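Local coordinates for amino acid ABC transporter, periplasmic amino acid-binding protein (Brucella ovis, PDB 4Z9N) that probably captures glutathione in the periplasm for uptake by an ABC transporter, as a family 3 solute-binding protein, at residues Gly24-Leu29 / Leu85-Thr90. Sequence-based numbering, arbitrary orientation.
With GSH (glutathione), chain U.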
loop_
_atom_site.group_PDB
_atom_site.type_symbol
_atom_site.label_atom_id
_atom_site.label_comp_id
_atom_site.label_asym_id
_atom_site.label_seq_id
_atom_site.Cartn_x
_atom_site.Cartn_y
_atom_site.Cartn_z
ATOM N N GLY D 24 12.267 16.227 7.821
ATOM C CA GLY D 24 11.217 16.962 8.498
ATOM C C GLY D 24 10.497 16.088 9.517
ATOM O O GLY D 24 9.949 15.036 9.160
ATOM N N VAL D 25 10.487 16.515 10.780
ATOM C CA VAL D 25 9.858 15.741 11.852
ATOM C C VAL D 25 8.971 16.629 12.718
ATOM O O VAL D 25 8.850 17.829 12.474
ATOM C CB VAL D 25 10.908 15.009 12.721
ATOM C CG1 VAL D 25 11.717 14.023 11.880
ATOM C CG2 VAL D 25 11.847 15.997 13.397
ATOM N N ASN D 26 8.357 16.016 13.729
ATOM C CA ASN D 26 7.440 16.706 14.625
ATOM C C ASN D 26 8.185 17.733 15.486
ATOM O O ASN D 26 9.402 17.629 15.669
ATOM C CB ASN D 26 6.717 15.686 15.510
ATOM C CG ASN D 26 5.385 16.194 16.001
ATOM O OD1 ASN D 26 5.337 17.047 16.898
ATOM N ND2 ASN D 26 4.287 15.659 15.444
ATOM N N THR D 27 7.482 18.742 15.998
ATOM C CA THR D 27 8.126 19.639 16.962
ATOM C C THR D 27 8.315 18.928 18.306
ATOM O O THR D 27 9.201 19.279 19.087
ATOM C CB THR D 27 7.326 20.926 17.186
ATOM O OG1 THR D 27 6.040 20.590 17.709
ATOM C CG2 THR D 27 7.160 21.668 15.882
ATOM N N GLY D 28 7.470 17.946 18.586
ATOM C CA GLY D 28 7.554 17.236 19.849
ATOM C C GLY D 28 6.318 16.434 20.195
ATOM O O GLY D 28 5.348 16.963 20.748
ATOM N N LEU D 29 6.369 15.146 19.883
ATOM C CA LEU D 29 5.260 14.225 20.115
ATOM C C LEU D 29 5.824 12.922 20.672
ATOM O O LEU D 29 6.533 12.202 19.964
ATOM C CB LEU D 29 4.477 13.979 18.815
ATOM C CG LEU D 29 3.311 13.003 18.903
ATOM C CD1 LEU D 29 2.318 13.481 19.940
ATOM C CD2 LEU D 29 2.632 12.836 17.539
ATOM N N LEU D 85 9.759 13.873 4.577
ATOM C CA LEU D 85 8.896 14.249 5.686
ATOM C C LEU D 85 8.314 12.994 6.303
ATOM O O LEU D 85 7.564 12.275 5.652
ATOM C CB LEU D 85 7.774 15.178 5.215
ATOM C CG LEU D 85 6.749 15.597 6.266
ATOM C CD1 LEU D 85 7.374 16.569 7.296
ATOM C CD2 LEU D 85 5.538 16.263 5.578
ATOM N N ILE D 86 8.690 12.714 7.542
ATOM C CA ILE D 86 8.199 11.537 8.241
ATOM C C ILE D 86 7.682 12.056 9.562
ATOM O O ILE D 86 8.442 12.257 10.490
ATOM C CB ILE D 86 9.282 10.478 8.407
ATOM C CG1 ILE D 86 9.868 10.143 7.037
ATOM C CG2 ILE D 86 8.674 9.200 9.020
ATOM C CD1 ILE D 86 10.991 9.117 7.056
ATOM N N ARG D 87 6.382 12.322 9.621
ATOM C CA ARG D 87 5.855 13.147 10.696
ATOM C C ARG D 87 4.348 12.986 10.820
ATOM O O ARG D 87 3.610 13.949 10.624
ATOM C CB ARG D 87 6.235 14.622 10.441
ATOM C CG ARG D 87 5.790 15.636 11.509
ATOM C CD ARG D 87 5.373 16.938 10.855
ATOM N NE ARG D 87 4.682 17.854 11.767
ATOM C CZ ARG D 87 3.401 17.726 12.114
ATOM N NH1 ARG D 87 2.690 16.695 11.670
ATOM N NH2 ARG D 87 2.843 18.614 12.934
ATOM N N ASN D 88 3.907 11.772 11.163
ATOM C CA ASN D 88 2.493 11.481 11.451
ATOM C C ASN D 88 1.559 12.242 10.510
ATOM O O ASN D 88 0.570 12.826 10.936
ATOM C CB ASN D 88 2.137 11.775 12.955
ATOM C CG ASN D 88 2.557 13.185 13.452
ATOM O OD1 ASN D 88 3.748 13.525 13.517
ATOM N ND2 ASN D 88 1.565 13.982 13.873
ATOM N N THR D 89 1.893 12.194 9.222
ATOM C CA THR D 89 1.232 12.982 8.189
ATOM C C THR D 89 0.368 12.095 7.295
ATOM O O THR D 89 0.858 11.185 6.620
ATOM C CB THR D 89 2.265 13.739 7.340
ATOM O OG1 THR D 89 2.857 14.808 8.106
ATOM C CG2 THR D 89 1.631 14.272 6.078
ATOM N N THR D 90 -0.931 12.365 7.295
ATOM C CA THR D 90 -1.877 11.489 6.612
ATOM C C THR D 90 -1.794 11.599 5.083
ATOM O O THR D 90 -1.789 12.689 4.522
ATOM C CB THR D 90 -3.309 11.795 7.086
ATOM O OG1 THR D 90 -3.394 11.559 8.497
ATOM C CG2 THR D 90 -4.323 10.915 6.350
HETATM N N1 GSH U . -2.313 13.090 10.778
HETATM C CA1 GSH U . -2.976 14.394 10.821
HETATM C C1 GSH U . -2.592 15.173 9.565
HETATM O O11 GSH U . -3.168 16.271 9.325
HETATM O O12 GSH U . -1.705 14.738 8.778
HETATM C CB1 GSH U . -2.548 15.219 12.046
HETATM C CG1 GSH U . -1.023 15.436 11.993
HETATM C CD1 GSH U . -0.636 16.459 13.056
HETATM O OE1 GSH U . -0.046 17.458 12.780
HETATM N N2 GSH U . -0.996 16.180 14.425
HETATM C CA2 GSH U . -0.649 17.168 15.429
HETATM C C2 GSH U . 0.870 17.366 15.548
HETATM O O2 GSH U . 1.672 16.583 15.151
HETATM C CB2 GSH U . -1.328 16.838 16.763
HETATM S SG2 GSH U . -0.621 15.365 17.551
HETATM N N3 GSH U . 1.312 18.612 16.137
HETATM C CA3 GSH U . 2.718 18.878 16.277
HETATM C C3 GSH U . 3.012 20.251 15.671
HETATM O O31 GSH U . 4.129 20.784 15.900
HETATM O O32 GSH U . 2.155 20.835 14.939
HETATM O O HOH W 1 8.248 13.163 13.106
#
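The carboxamides of N26 and N88 share one carbonyl of bound glutathione: ND2 of N26 lies 2.8 Å from GSH O2, and ND2 of N88 donates to that same oxygen. One also bonds the other, ND2 of N26 donating to OD1 of N88 at 2.9 Å, with the two amide planes only 25° apart, and both hydrogens of the N26 amide are thereby used. OD1 of N26 accepts from G28 N in an Asx turn, which fixes the rotation of the group. ND2 of N26 sits 4.0 Å above the plane of the R87 guanidinium, over its centre. NH1 and NH2 of R87 both grip GSH OE1, while NE is held by L68 O; CG of R87 packs 3.4 Å from N26 N. Behind the pocket, I86 N donates to G24 O at 3.1 Å, a bond of the short parallel pairing of G24 with L85, and where the two segments move apart a water bridges N26 N to I86 O. The contact thus lies where strands 21-25 and 84-85 lead into ligand-binding loops, a placement characteristic of periplasmic binding proteins, with I86 against helix 44-57, L85 against helix 73-78 and N88 touching F213 of strand 211-218.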